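Local coordinates for protein acetyltransferase (Klebsiella pneumoniae, PDB 5XUN) that probably acetylates glycyl-tRNA with acetyl-CoA as the toxin of a type II toxin-antitoxin pair and belongs to the GNAT family of acetyltransferases, at residues Gln3-Glu8 with Gln106-Met111; Glu26-Phe31 with Leu60-Leu65; Lys37-His40 with Ile44-Gly47; Gly73-Lys78 with Gly128-Phe133. The protein carries 1 engineered substitution. All coordinates share one frame; numbering follows the deposited sequence.

How the contacts relate
All four contacts reach one mixed sheet, the central sheet of the GNAT fold. Along the chain, contact 3 is nested inside contact 2, and contact 2 inside contact 1. Contact 4 comes after contacts 2 and 3 in series and crosses with contact 1. Contacts 2 and 3 are close, with centres about 11 Å apart, and touch through F31 and L45. Contact 1 lies about 15 Å from contact 2, centre to centre, and both touch acetyl coenzyme A. Contact 4 is about 28 Å from contact 1, centre to centre, on the opposite side of the chain's centre. Contacts 2, 3 and 4 also reach the second subunit, so cofactor binding and dimer packing share one sheet.

Contact 1: Gln3-Glu8 with Gln106-Met111; sequences QQLTIE and QGWGEM. With ACO (acetyl coenzyme *a), chain E.
L5 lays its CD1 methyl over one face of the W108 indole. This joins the N-terminal lead-in and edge strand 6-9 of the GNAT sheet to the start of helix 108-126, the helix that receives the pyrophosphate of acetyl coenzyme A. CD1 of L5 lies 3.8 Å from the centroid of the six-membered ring of W108, 22° off the ring normal. That is a CH-pi contact. It is displaced toward the rim, and the closest ring atom is W108 CE2, 3.5 Å from L5 CD1. L5 CB meets the six-membered ring as well, 3.7 Å from W108 CH2. The backbone O of Q3 approaches the ring at its edge, 3.6 Å from W108 CZ2. Further along, I7 CD1 rests on M111 CG at 3.8 Å. M111 reaches it with CG anti to the backbone N (chi1 171°).

In the next shell, L5 and I7 pack on L50 of strand 46-51. I7 also touches L112 and H115 of helix 108-126. V103 lies against both L5 and W108. The indole NE1 of W108 gives a weak bond to Q106 OE1. G107 is the N-cap residue of the helix. The N-terminal amides bind the cofactor phosphates, as expected of the GNAT pyrophosphate loop. G109 N reaches O4A of the cofactor at 3.1 Å, and E110 N reaches O2A at 2.9 Å. The shortest bond of this set runs from G107 N to O1A of the cofactor, 2.6 Å long.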
# COMPACT_ATOMS: atom_id res chain seq x y z
N GLN B 3 -33.12 6.83 0.42
CA GLN B 3 -31.97 7.65 0.77
C GLN B 3 -30.88 7.60 -0.30
O GLN B 3 -30.14 6.61 -0.40
CB GLN B 3 -31.40 7.19 2.12
CG GLN B 3 -31.90 7.96 3.32
CD GLN B 3 -31.38 9.39 3.37
OE1 GLN B 3 -31.77 10.23 2.55
NE2 GLN B 3 -30.50 9.67 4.33
N GLN B 4 -30.77 8.66 -1.09
CA GLN B 4 -29.77 8.74 -2.15
C GLN B 4 -28.44 9.16 -1.52
O GLN B 4 -28.10 10.34 -1.46
CB GLN B 4 -30.21 9.71 -3.24
N LEU B 5 -27.67 8.18 -1.07
CA LEU B 5 -26.35 8.43 -0.50
C LEU B 5 -25.26 8.05 -1.50
O LEU B 5 -25.45 7.18 -2.35
CB LEU B 5 -26.15 7.64 0.80
CG LEU B 5 -27.13 7.83 1.97
CD1 LEU B 5 -26.75 6.95 3.16
CD2 LEU B 5 -27.20 9.28 2.40
N THR B 6 -24.13 8.74 -1.40
CA THR B 6 -22.99 8.50 -2.27
C THR B 6 -21.72 8.44 -1.43
O THR B 6 -21.66 8.97 -0.32
CB THR B 6 -22.84 9.57 -3.36
OG1 THR B 6 -22.79 10.87 -2.75
CG2 THR B 6 -23.99 9.51 -4.36
N ILE B 7 -20.72 7.77 -1.99
CA ILE B 7 -19.41 7.57 -1.37
C ILE B 7 -18.38 8.41 -2.11
O ILE B 7 -18.37 8.45 -3.35
CB ILE B 7 -19.01 6.09 -1.36
CG1 ILE B 7 -20.08 5.27 -0.65
CG2 ILE B 7 -17.65 5.91 -0.73
CD1 ILE B 7 -19.95 3.78 -0.86
N GLU B 8 -17.53 9.11 -1.36
CA GLU B 8 -16.47 9.91 -1.94
C GLU B 8 -15.29 9.92 -0.99
O GLU B 8 -15.44 9.71 0.22
CB GLU B 8 -16.94 11.34 -2.23
CG GLU B 8 -17.30 12.12 -0.97
CD GLU B 8 -17.99 13.44 -1.24
OE1 GLU B 8 -18.75 13.54 -2.23
OE2 GLU B 8 -17.75 14.40 -0.47
N GLN B 106 -29.23 -1.36 6.81
CA GLN B 106 -29.78 -1.32 5.46
C GLN B 106 -28.79 -1.76 4.40
O GLN B 106 -29.08 -1.60 3.20
CB GLN B 106 -30.24 0.10 5.12
CG GLN B 106 -31.27 0.67 6.04
CD GLN B 106 -31.49 2.12 5.76
OE1 GLN B 106 -31.32 2.59 4.63
NE2 GLN B 106 -31.83 2.84 6.79
N GLY B 107 -27.64 -2.29 4.79
CA GLY B 107 -26.63 -2.66 3.82
C GLY B 107 -25.62 -1.59 3.49
O GLY B 107 -24.76 -1.82 2.62
N TRP B 108 -25.69 -0.42 4.13
CA TRP B 108 -24.70 0.62 3.83
C TRP B 108 -23.31 0.19 4.25
O TRP B 108 -22.32 0.48 3.57
CB TRP B 108 -25.08 1.95 4.50
CG TRP B 108 -26.26 2.60 3.88
CD1 TRP B 108 -27.47 2.86 4.46
CD2 TRP B 108 -26.35 3.08 2.53
NE1 TRP B 108 -28.30 3.48 3.56
CE2 TRP B 108 -27.64 3.62 2.36
CE3 TRP B 108 -25.47 3.10 1.45
CZ2 TRP B 108 -28.07 4.17 1.17
CZ3 TRP B 108 -25.90 3.65 0.25
CH2 TRP B 108 -27.18 4.18 0.12
N GLY B 109 -23.21 -0.51 5.39
CA GLY B 109 -21.93 -1.08 5.77
C GLY B 109 -21.38 -2.00 4.70
O GLY B 109 -20.21 -1.89 4.31
N GLU B 110 -22.23 -2.89 4.18
CA GLU B 110 -21.83 -3.76 3.07
C GLU B 110 -21.37 -2.95 1.87
O GLU B 110 -20.35 -3.27 1.25
CB GLU B 110 -22.99 -4.66 2.67
CG GLU B 110 -22.68 -5.59 1.51
CD GLU B 110 -23.50 -6.86 1.53
OE1 GLU B 110 -24.35 -7.01 2.44
OE2 GLU B 110 -23.33 -7.70 0.62
N MET B 111 -22.11 -1.88 1.55
CA MET B 111 -21.77 -1.07 0.39
C MET B 111 -20.43 -0.37 0.56
O MET B 111 -19.67 -0.22 -0.40
CB MET B 111 -22.88 -0.06 0.09
CG MET B 111 -22.46 0.95 -0.96
SD MET B 111 -23.74 1.55 -2.06
CE MET B 111 -23.67 0.22 -3.25
N1A ACO E . -28.09 -5.42 1.53
C2A ACO E . -27.50 -6.03 2.58
N3A ACO E . -28.02 -6.07 3.82
C4A ACO E . -29.21 -5.47 4.10
C5A ACO E . -29.92 -4.79 2.99
C6A ACO E . -29.28 -4.79 1.66
N6A ACO E . -29.88 -4.18 0.61
N7A ACO E . -31.05 -4.29 3.50
C8A ACO E . -31.07 -4.62 4.81
N9A ACO E . -29.99 -5.34 5.18
C1B ACO E . -29.75 -5.82 6.57
C2B ACO E . -29.58 -7.33 6.70
O2B ACO E . -30.79 -7.93 7.19
C3B ACO E . -28.45 -7.50 7.70
O3B ACO E . -28.98 -7.66 9.01
P3B ACO E . -28.28 -8.61 10.12
O7A ACO E . -28.76 -10.00 9.78
O8A ACO E . -26.80 -8.40 9.91
O9A ACO E . -28.80 -8.06 11.43
C4B ACO E . -27.70 -6.17 7.68
O4B ACO E . -28.55 -5.20 7.06
C5B ACO E . -26.38 -6.20 6.92
O5B ACO E . -25.48 -5.30 7.56
P1A ACO E . -25.28 -3.79 7.03
O1A ACO E . -26.60 -3.06 7.08
O2A ACO E . -24.47 -3.79 5.76
O3A ACO E . -24.33 -3.24 8.20
P2A ACO E . -24.57 -1.82 8.92
O4A ACO E . -25.02 -0.80 7.91
O5A ACO E . -25.36 -2.03 10.18
O6A ACO E . -23.04 -1.51 9.31
CBP ACO E . -21.31 -1.61 10.93
CCP ACO E . -22.34 -2.42 10.16
CDP ACO E . -20.52 -0.73 9.98
CEP ACO E . -20.39 -2.56 11.68
CAP ACO E . -22.13 -0.78 11.92
OAP ACO E . -22.79 -1.69 12.82
C9P ACO E . -21.29 0.16 12.72
O9P ACO E . -20.99 1.27 12.29
N8P ACO E . -20.92 -0.28 13.91
C7P ACO E . -20.39 0.59 14.93
C6P ACO E . -18.91 0.89 14.71
C5P ACO E . -18.21 -0.39 14.34
O5P ACO E . -18.15 -1.32 15.14
N4P ACO E . -17.69 -0.44 13.12
C3P ACO E . -17.08 -1.64 12.59
C2P ACO E . -15.69 -1.88 13.16
S1P ACO E . -14.51 -1.48 11.92
C ACO E . -13.27 -2.39 12.52
O ACO E . -13.55 -3.22 13.37
CH3 ACO E . -11.88 -2.16 12.01

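Contact 2: Glu26-Phe31 with Leu60-Leu65; sequences EALNTF and LGYYTL. With ACO (acetyl coenzyme *a), chain E.
The hydroxyl of Y62 donates a hydrogen bond to the backbone O of L28, with Y62 OH 2.8 Å from L28 O. The donor lies in the carbonyl plane, on a lone pair, with a C=O...donor angle of 125°. L28 O also sits at the edge of the Y62 ring, near its plane. The bond holds the far end of the tyrosine against helix 26-34. Y62 has CG between its backbone N and carbonyl carbon (chi1 78°), and from there the ring reaches across to the helix.

F31 packs beside the same hydroxyl. Its CD1 is 3.6 Å from Y62 OH and 4.1 Å from Y62 CE2. The two side chains cross at about a right angle. F31 CE1 also approaches T64 CG2, at 4.2 Å. The CB of F31 points toward the strand. All four touching residues are buried.

R96 of strand 88-99 makes a cation-pi contact with F31 and packs on L28 and Y62. L36 of helix 36-41 touches F31, Y62 and T64. Y86 of the second subunit packs on F31.

L28 also faces the cofactor. Its CD1 lies 3.8 Å from C6P in the pantetheine arm of acetyl coenzyme A. Helical segment 26-31 runs at 85° to strand segment 60-65, their axes 10.6 Å apart at closest approach. This is a helix laid across the central sheet of a GNAT fold, with one residue lining the acetyl coenzyme A pocket.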
# COMPACT_ATOMS: atom_id res chain seq x y z
N GLU B 26 -17.93 4.87 20.63
CA GLU B 26 -17.48 6.24 20.84
C GLU B 26 -16.11 6.49 20.22
O GLU B 26 -15.83 7.60 19.76
CB GLU B 26 -17.46 6.58 22.33
CG GLU B 26 -17.52 8.07 22.60
CD GLU B 26 -18.69 8.77 21.90
OE1 GLU B 26 -19.73 8.12 21.66
OE2 GLU B 26 -18.57 9.97 21.57
N ALA B 27 -15.25 5.47 20.20
CA ALA B 27 -13.90 5.68 19.68
C ALA B 27 -13.93 6.13 18.23
O ALA B 27 -13.20 7.05 17.84
CB ALA B 27 -13.08 4.40 19.83
N LEU B 28 -14.80 5.52 17.42
CA LEU B 28 -14.92 5.88 16.02
C LEU B 28 -15.68 7.18 15.81
O LEU B 28 -15.47 7.84 14.79
CB LEU B 28 -15.59 4.74 15.25
CG LEU B 28 -14.82 3.42 15.39
CD1 LEU B 28 -15.36 2.34 14.47
CD2 LEU B 28 -13.33 3.61 15.19
N ASN B 29 -16.55 7.55 16.75
CA ASN B 29 -17.17 8.87 16.69
C ASN B 29 -16.15 9.95 17.00
O ASN B 29 -16.09 10.98 16.32
CB ASN B 29 -18.34 8.97 17.67
CG ASN B 29 -19.41 7.94 17.42
OD1 ASN B 29 -19.77 7.66 16.27
ND2 ASN B 29 -19.95 7.36 18.49
N THR B 30 -15.34 9.72 18.04
CA THR B 30 -14.29 10.67 18.36
C THR B 30 -13.27 10.76 17.23
O THR B 30 -12.79 11.85 16.90
CB THR B 30 -13.63 10.26 19.68
OG1 THR B 30 -14.59 10.34 20.74
CG2 THR B 30 -12.47 11.17 20.01
N PHE B 31 -12.95 9.62 16.59
CA PHE B 31 -11.95 9.65 15.54
C PHE B 31 -12.42 10.50 14.37
O PHE B 31 -11.64 11.29 13.81
CB PHE B 31 -11.60 8.24 15.07
CG PHE B 31 -10.47 8.22 14.08
CD1 PHE B 31 -10.72 8.40 12.72
CD2 PHE B 31 -9.17 8.05 14.49
CE1 PHE B 31 -9.68 8.39 11.80
CE2 PHE B 31 -8.13 8.05 13.57
CZ PHE B 31 -8.39 8.22 12.22
N LEU B 60 -22.79 10.29 6.87
CA LEU B 60 -23.49 9.18 7.49
C LEU B 60 -22.62 7.94 7.68
O LEU B 60 -23.08 6.97 8.29
CB LEU B 60 -24.74 8.81 6.66
CG LEU B 60 -25.95 9.76 6.70
CD1 LEU B 60 -26.39 10.02 8.13
CD2 LEU B 60 -25.70 11.08 5.97
N GLY B 61 -21.39 7.96 7.17
CA GLY B 61 -20.46 6.87 7.39
C GLY B 61 -19.11 7.23 6.81
O GLY B 61 -18.99 8.16 6.01
N TYR B 62 -18.10 6.47 7.21
CA TYR B 62 -16.76 6.74 6.70
C TYR B 62 -15.89 5.50 6.88
O TYR B 62 -16.23 4.59 7.65
CB TYR B 62 -16.13 7.95 7.41
CG TYR B 62 -15.59 7.67 8.80
CD1 TYR B 62 -16.41 7.72 9.93
CD2 TYR B 62 -14.25 7.38 8.98
CE1 TYR B 62 -15.90 7.46 11.20
CE2 TYR B 62 -13.74 7.13 10.22
CZ TYR B 62 -14.56 7.18 11.33
OH TYR B 62 -14.01 6.92 12.57
N TYR B 63 -14.76 5.47 6.16
CA TYR B 63 -13.76 4.43 6.37
C TYR B 63 -12.37 4.97 6.02
O TYR B 63 -12.25 5.98 5.32
CB TYR B 63 -14.08 3.15 5.58
CG TYR B 63 -13.85 3.17 4.08
CD1 TYR B 63 -12.57 3.00 3.54
CD2 TYR B 63 -14.91 3.31 3.20
CE1 TYR B 63 -12.37 2.98 2.17
CE2 TYR B 63 -14.72 3.30 1.83
CZ TYR B 63 -13.44 3.14 1.32
OH TYR B 63 -13.24 3.12 -0.04
N THR B 64 -11.33 4.28 6.51
CA THR B 64 -9.95 4.68 6.26
C THR B 64 -9.11 3.50 5.77
O THR B 64 -9.32 2.36 6.19
CB THR B 64 -9.27 5.26 7.53
OG1 THR B 64 -9.04 4.22 8.47
CG2 THR B 64 -10.16 6.30 8.18
N LEU B 65 -8.12 3.79 4.91
CA LEU B 65 -7.21 2.79 4.36
C LEU B 65 -5.77 3.21 4.57
O LEU B 65 -5.41 4.36 4.35
CB LEU B 65 -7.46 2.58 2.86
CG LEU B 65 -8.88 2.12 2.51
CD1 LEU B 65 -9.12 2.08 1.00
CD2 LEU B 65 -9.12 0.76 3.12
N1A ACO E . -28.09 -5.42 1.53
C2A ACO E . -27.50 -6.03 2.58
N3A ACO E . -28.02 -6.07 3.82
C4A ACO E . -29.21 -5.47 4.10
C5A ACO E . -29.92 -4.79 2.99
C6A ACO E . -29.28 -4.79 1.66
N6A ACO E . -29.88 -4.18 0.61
N7A ACO E . -31.05 -4.29 3.50
C8A ACO E . -31.07 -4.62 4.81
N9A ACO E . -29.99 -5.34 5.18
C1B ACO E . -29.75 -5.82 6.57
C2B ACO E . -29.58 -7.33 6.70
O2B ACO E . -30.79 -7.93 7.19
C3B ACO E . -28.45 -7.50 7.70
O3B ACO E . -28.98 -7.66 9.01
P3B ACO E . -28.28 -8.61 10.12
O7A ACO E . -28.76 -10.00 9.78
O8A ACO E . -26.80 -8.40 9.91
O9A ACO E . -28.80 -8.06 11.43
C4B ACO E . -27.70 -6.17 7.68
O4B ACO E . -28.55 -5.20 7.06
C5B ACO E . -26.38 -6.20 6.92
O5B ACO E . -25.48 -5.30 7.56
P1A ACO E . -25.28 -3.79 7.03
O1A ACO E . -26.60 -3.06 7.08
O2A ACO E . -24.47 -3.79 5.76
O3A ACO E . -24.33 -3.24 8.20
P2A ACO E . -24.57 -1.82 8.92
O4A ACO E . -25.02 -0.80 7.91
O5A ACO E . -25.36 -2.03 10.18
O6A ACO E . -23.04 -1.51 9.31
CBP ACO E . -21.31 -1.61 10.93
CCP ACO E . -22.34 -2.42 10.16
CDP ACO E . -20.52 -0.73 9.98
CEP ACO E . -20.39 -2.56 11.68
CAP ACO E . -22.13 -0.78 11.92
OAP ACO E . -22.79 -1.69 12.82
C9P ACO E . -21.29 0.16 12.72
O9P ACO E . -20.99 1.27 12.29
N8P ACO E . -20.92 -0.28 13.91
C7P ACO E . -20.39 0.59 14.93
C6P ACO E . -18.91 0.89 14.71
C5P ACO E . -18.21 -0.39 14.34
O5P ACO E . -18.15 -1.32 15.14
N4P ACO E . -17.69 -0.44 13.12
C3P ACO E . -17.08 -1.64 12.59
C2P ACO E . -15.69 -1.88 13.16
S1P ACO E . -14.51 -1.48 11.92
C ACO E . -13.27 -2.39 12.52
O ACO E . -13.55 -3.22 13.37
CH3 ACO E . -11.88 -2.16 12.01

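Contact 3: Lys37-His40 with Ile44-Gly47; sequences KRQH and ILRG
The guanidinium of R46 lies flat on one face of the H40 imidazole. The centres of the R46 guanidinium and the H40 ring are 3.6 Å apart, and the planes differ by 16°. H40 CE1 sits over the centre of the guanidinium, 3.3 Å from R46 CZ. At the ring edge, G47 N donates to H40 ND1 at 3.0 Å, with an N-H...acceptor angle of 158°. The donor is close to the ring plane. H40 has CG anti to its backbone N (chi1 174°), and this brings the ring to the strand. R46 bends at chi2 and chi3 to lie on it. Its NH1 also gives a weak bond to H40 O at 2.9 Å.

The backbone closes the helix-to-strand turn that leads from helix 36-41 into strand 46-51 of the GNAT sheet. I44 N donates to Q39 O at 3.0 Å, and L45 N adds a weaker bond to the same oxygen. L45 CD2 packs at 3.4 Å from Q39 OE1. H40 CA also meets L45 O in a CA-H...O contact.

Two polar ends go on to the second subunit. Q39 OE1 bonds Y86 OH of that subunit, and R46 NE bonds its K125 O.

The bond from G47 N requires a lone pair on H40 ND1. The stacked R46 cation would probably also disfavour a second positive charge, so H40 is probably neutral.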
# COMPACT_ATOMS: atom_id res chain seq x y z
N LYS B 37 -9.43 13.89 9.47
CA LYS B 37 -8.93 14.81 8.46
C LYS B 37 -7.44 15.05 8.62
O LYS B 37 -6.71 15.14 7.62
CB LYS B 37 -9.71 16.12 8.55
CG LYS B 37 -9.12 17.27 7.79
CD LYS B 37 -9.31 17.12 6.31
CE LYS B 37 -8.87 18.41 5.63
NZ LYS B 37 -8.51 18.20 4.20
N ARG B 38 -6.95 15.13 9.86
CA ARG B 38 -5.54 15.42 10.05
C ARG B 38 -4.67 14.25 9.64
O ARG B 38 -3.58 14.43 9.08
CB ARG B 38 -5.26 15.80 11.51
CG ARG B 38 -3.77 16.02 11.77
CD ARG B 38 -3.48 16.46 13.19
NE ARG B 38 -4.04 15.55 14.19
CZ ARG B 38 -5.19 15.76 14.83
NH1 ARG B 38 -5.60 14.87 15.71
NH2 ARG B 38 -5.92 16.84 14.58
N GLN B 39 -5.11 13.02 9.94
CA GLN B 39 -4.32 11.87 9.54
C GLN B 39 -4.42 11.62 8.03
O GLN B 39 -3.47 11.10 7.43
CB GLN B 39 -4.74 10.64 10.35
CG GLN B 39 -4.40 10.79 11.82
CD GLN B 39 -4.68 9.56 12.66
OE1 GLN B 39 -4.88 8.46 12.13
NE2 GLN B 39 -4.71 9.74 13.97
N HIS B 40 -5.56 11.96 7.43
CA HIS B 40 -5.70 11.95 5.97
C HIS B 40 -4.70 12.91 5.32
O HIS B 40 -3.98 12.54 4.38
CB HIS B 40 -7.14 12.32 5.61
CG HIS B 40 -7.41 12.48 4.15
ND1 HIS B 40 -7.89 11.46 3.36
CD2 HIS B 40 -7.35 13.58 3.35
CE1 HIS B 40 -8.09 11.91 2.13
NE2 HIS B 40 -7.76 13.19 2.10
N ILE B 44 -1.09 9.35 6.74
CA ILE B 44 -1.18 8.20 7.64
C ILE B 44 -2.30 7.26 7.20
O ILE B 44 -2.23 6.05 7.43
CB ILE B 44 -1.41 8.71 9.08
CG1 ILE B 44 -0.22 9.52 9.57
CG2 ILE B 44 -1.64 7.56 10.04
CD1 ILE B 44 1.10 8.79 9.46
N LEU B 45 -3.31 7.81 6.56
CA LEU B 45 -4.47 7.08 6.06
C LEU B 45 -5.05 7.93 4.95
O LEU B 45 -4.68 9.09 4.78
CB LEU B 45 -5.50 6.83 7.17
CG LEU B 45 -6.14 8.04 7.88
CD1 LEU B 45 -7.31 8.65 7.11
CD2 LEU B 45 -6.58 7.61 9.27
N ARG B 46 -5.98 7.33 4.20
CA ARG B 46 -6.85 8.08 3.32
C ARG B 46 -8.29 7.75 3.68
O ARG B 46 -8.62 6.59 3.96
CB ARG B 46 -6.57 7.77 1.84
CG ARG B 46 -5.16 8.14 1.41
CD ARG B 46 -4.86 9.62 1.65
NE ARG B 46 -5.35 10.46 0.56
CZ ARG B 46 -5.22 11.79 0.52
NH1 ARG B 46 -4.60 12.42 1.51
NH2 ARG B 46 -5.70 12.48 -0.50
N GLY B 47 -9.13 8.78 3.73
CA GLY B 47 -10.47 8.68 4.27
C GLY B 47 -11.53 8.81 3.19
O GLY B 47 -11.40 9.61 2.27

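Contact 4: Gly73-Lys78 with Gly128-Phe133; sequences GMLPSK and GIYGLF
L75 and Y130 bury the most surface here. L75 CD2 lies 3.9 Å from Y130 CE2 and 4.0 Å from Y130 OH. The methyl therefore meets the outer part of the phenol. It comes obliquely to the ring, and the two side chains approach from opposite directions. Y130 has CG anti to its backbone N (chi1 -175°), which carries the ring out from just before strand 131-135 toward the loop.

M74 makes a second, looser contact. Its SD is 4.4 Å from F133 CE2 and sits at the edge of the F133 ring, near its plane. The M74 side chain is extended through CG (chi2 -172°), which takes the sulfur across to the phenylalanine. No hydrogen bond joins the two segments. The contact is apolar packing, and both pairs are small.

Around these pairs, F70 meets the F133 ring with the planes at about 35°, and L153 and T93 also touch F133. Q80 of helix 78-83 packs on both L75 and Y130, and G42 of the second subunit packs on Y130.

Segment 73-78 links strand 59-71 to helix 78-83. Segment 128-133 runs from the loop after helix 108-126 into strand 131-135. In the central GNAT sheet, strand 131-135 runs between strand 88-99, which is parallel to it, and strand 160-164, which is antiparallel. L75 and M74 thus pack the loop before helix 78-83 against Y130, just before strand 131-135, and F133, within it.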
# COMPACT_ATOMS: atom_id res chain seq x y z
N GLY B 73 2.88 -15.98 8.96
CA GLY B 73 2.38 -17.09 9.75
C GLY B 73 0.92 -16.99 10.13
O GLY B 73 0.31 -18.01 10.47
N MET B 74 0.33 -15.80 10.06
CA MET B 74 -1.07 -15.64 10.42
C MET B 74 -2.00 -16.27 9.38
O MET B 74 -3.17 -16.50 9.69
CB MET B 74 -1.41 -14.16 10.56
CG MET B 74 -0.50 -13.38 11.50
SD MET B 74 -1.15 -11.72 11.76
CE MET B 74 -0.33 -11.24 13.28
N LEU B 75 -1.50 -16.54 8.18
CA LEU B 75 -2.32 -17.14 7.14
C LEU B 75 -2.75 -18.55 7.55
O LEU B 75 -1.93 -19.33 8.04
CB LEU B 75 -1.53 -17.20 5.83
CG LEU B 75 -1.90 -16.28 4.67
CD1 LEU B 75 -2.00 -14.84 5.09
CD2 LEU B 75 -0.91 -16.44 3.54
N PRO B 76 -4.03 -18.91 7.37
CA PRO B 76 -4.45 -20.27 7.73
C PRO B 76 -3.90 -21.32 6.79
O PRO B 76 -3.58 -22.43 7.23
CB PRO B 76 -5.98 -20.20 7.65
CG PRO B 76 -6.28 -19.02 6.79
CD PRO B 76 -5.15 -18.05 6.97
N SER B 77 -3.76 -21.00 5.50
CA SER B 77 -3.29 -21.97 4.51
C SER B 77 -1.77 -22.00 4.54
O SER B 77 -1.11 -21.00 4.23
CB SER B 77 -3.82 -21.59 3.13
OG SER B 77 -3.23 -22.38 2.11
N LYS B 78 -1.21 -23.15 4.92
CA LYS B 78 0.24 -23.32 4.82
C LYS B 78 0.68 -23.32 3.37
O LYS B 78 1.83 -22.99 3.06
CB LYS B 78 0.67 -24.62 5.52
N GLY B 128 2.37 -4.10 -4.87
CA GLY B 128 2.07 -5.42 -4.36
C GLY B 128 1.22 -5.41 -3.11
O GLY B 128 1.66 -4.92 -2.05
N ILE B 129 0.02 -5.98 -3.19
CA ILE B 129 -0.93 -6.00 -2.08
C ILE B 129 -1.59 -7.37 -2.08
O ILE B 129 -2.41 -7.66 -2.96
CB ILE B 129 -2.00 -4.90 -2.18
CG1 ILE B 129 -1.36 -3.52 -1.98
CG2 ILE B 129 -3.14 -5.13 -1.17
CD1 ILE B 129 -2.21 -2.43 -2.50
N TYR B 130 -1.27 -8.19 -1.08
CA TYR B 130 -1.75 -9.57 -1.07
C TYR B 130 -3.19 -9.68 -0.60
O TYR B 130 -3.85 -10.68 -0.89
CB TYR B 130 -0.83 -10.43 -0.19
CG TYR B 130 -1.17 -11.90 -0.21
CD1 TYR B 130 -0.92 -12.67 -1.34
CD2 TYR B 130 -1.72 -12.52 0.91
CE1 TYR B 130 -1.23 -14.02 -1.37
CE2 TYR B 130 -2.03 -13.87 0.89
CZ TYR B 130 -1.78 -14.62 -0.25
OH TYR B 130 -2.09 -15.95 -0.26
N GLY B 131 -3.69 -8.67 0.10
CA GLY B 131 -5.10 -8.61 0.42
C GLY B 131 -5.39 -7.49 1.40
O GLY B 131 -4.53 -6.65 1.68
N LEU B 132 -6.61 -7.51 1.92
CA LEU B 132 -7.10 -6.47 2.82
C LEU B 132 -7.12 -7.02 4.24
O LEU B 132 -7.81 -8.01 4.52
CB LEU B 132 -8.49 -6.00 2.40
CG LEU B 132 -9.24 -5.01 3.31
CD1 LEU B 132 -8.63 -3.61 3.28
CD2 LEU B 132 -10.70 -4.97 2.91
N PHE B 133 -6.38 -6.37 5.13
CA PHE B 133 -6.26 -6.75 6.53
C PHE B 133 -7.20 -5.90 7.37
O PHE B 133 -7.35 -4.70 7.11
CB PHE B 133 -4.80 -6.56 6.98
CG PHE B 133 -4.53 -6.98 8.41
CD1 PHE B 133 -4.78 -6.11 9.47
CD2 PHE B 133 -3.96 -8.21 8.69
CE1 PHE B 133 -4.52 -6.48 10.78
CE2 PHE B 133 -3.68 -8.59 10.01
CZ PHE B 133 -3.96 -7.73 11.05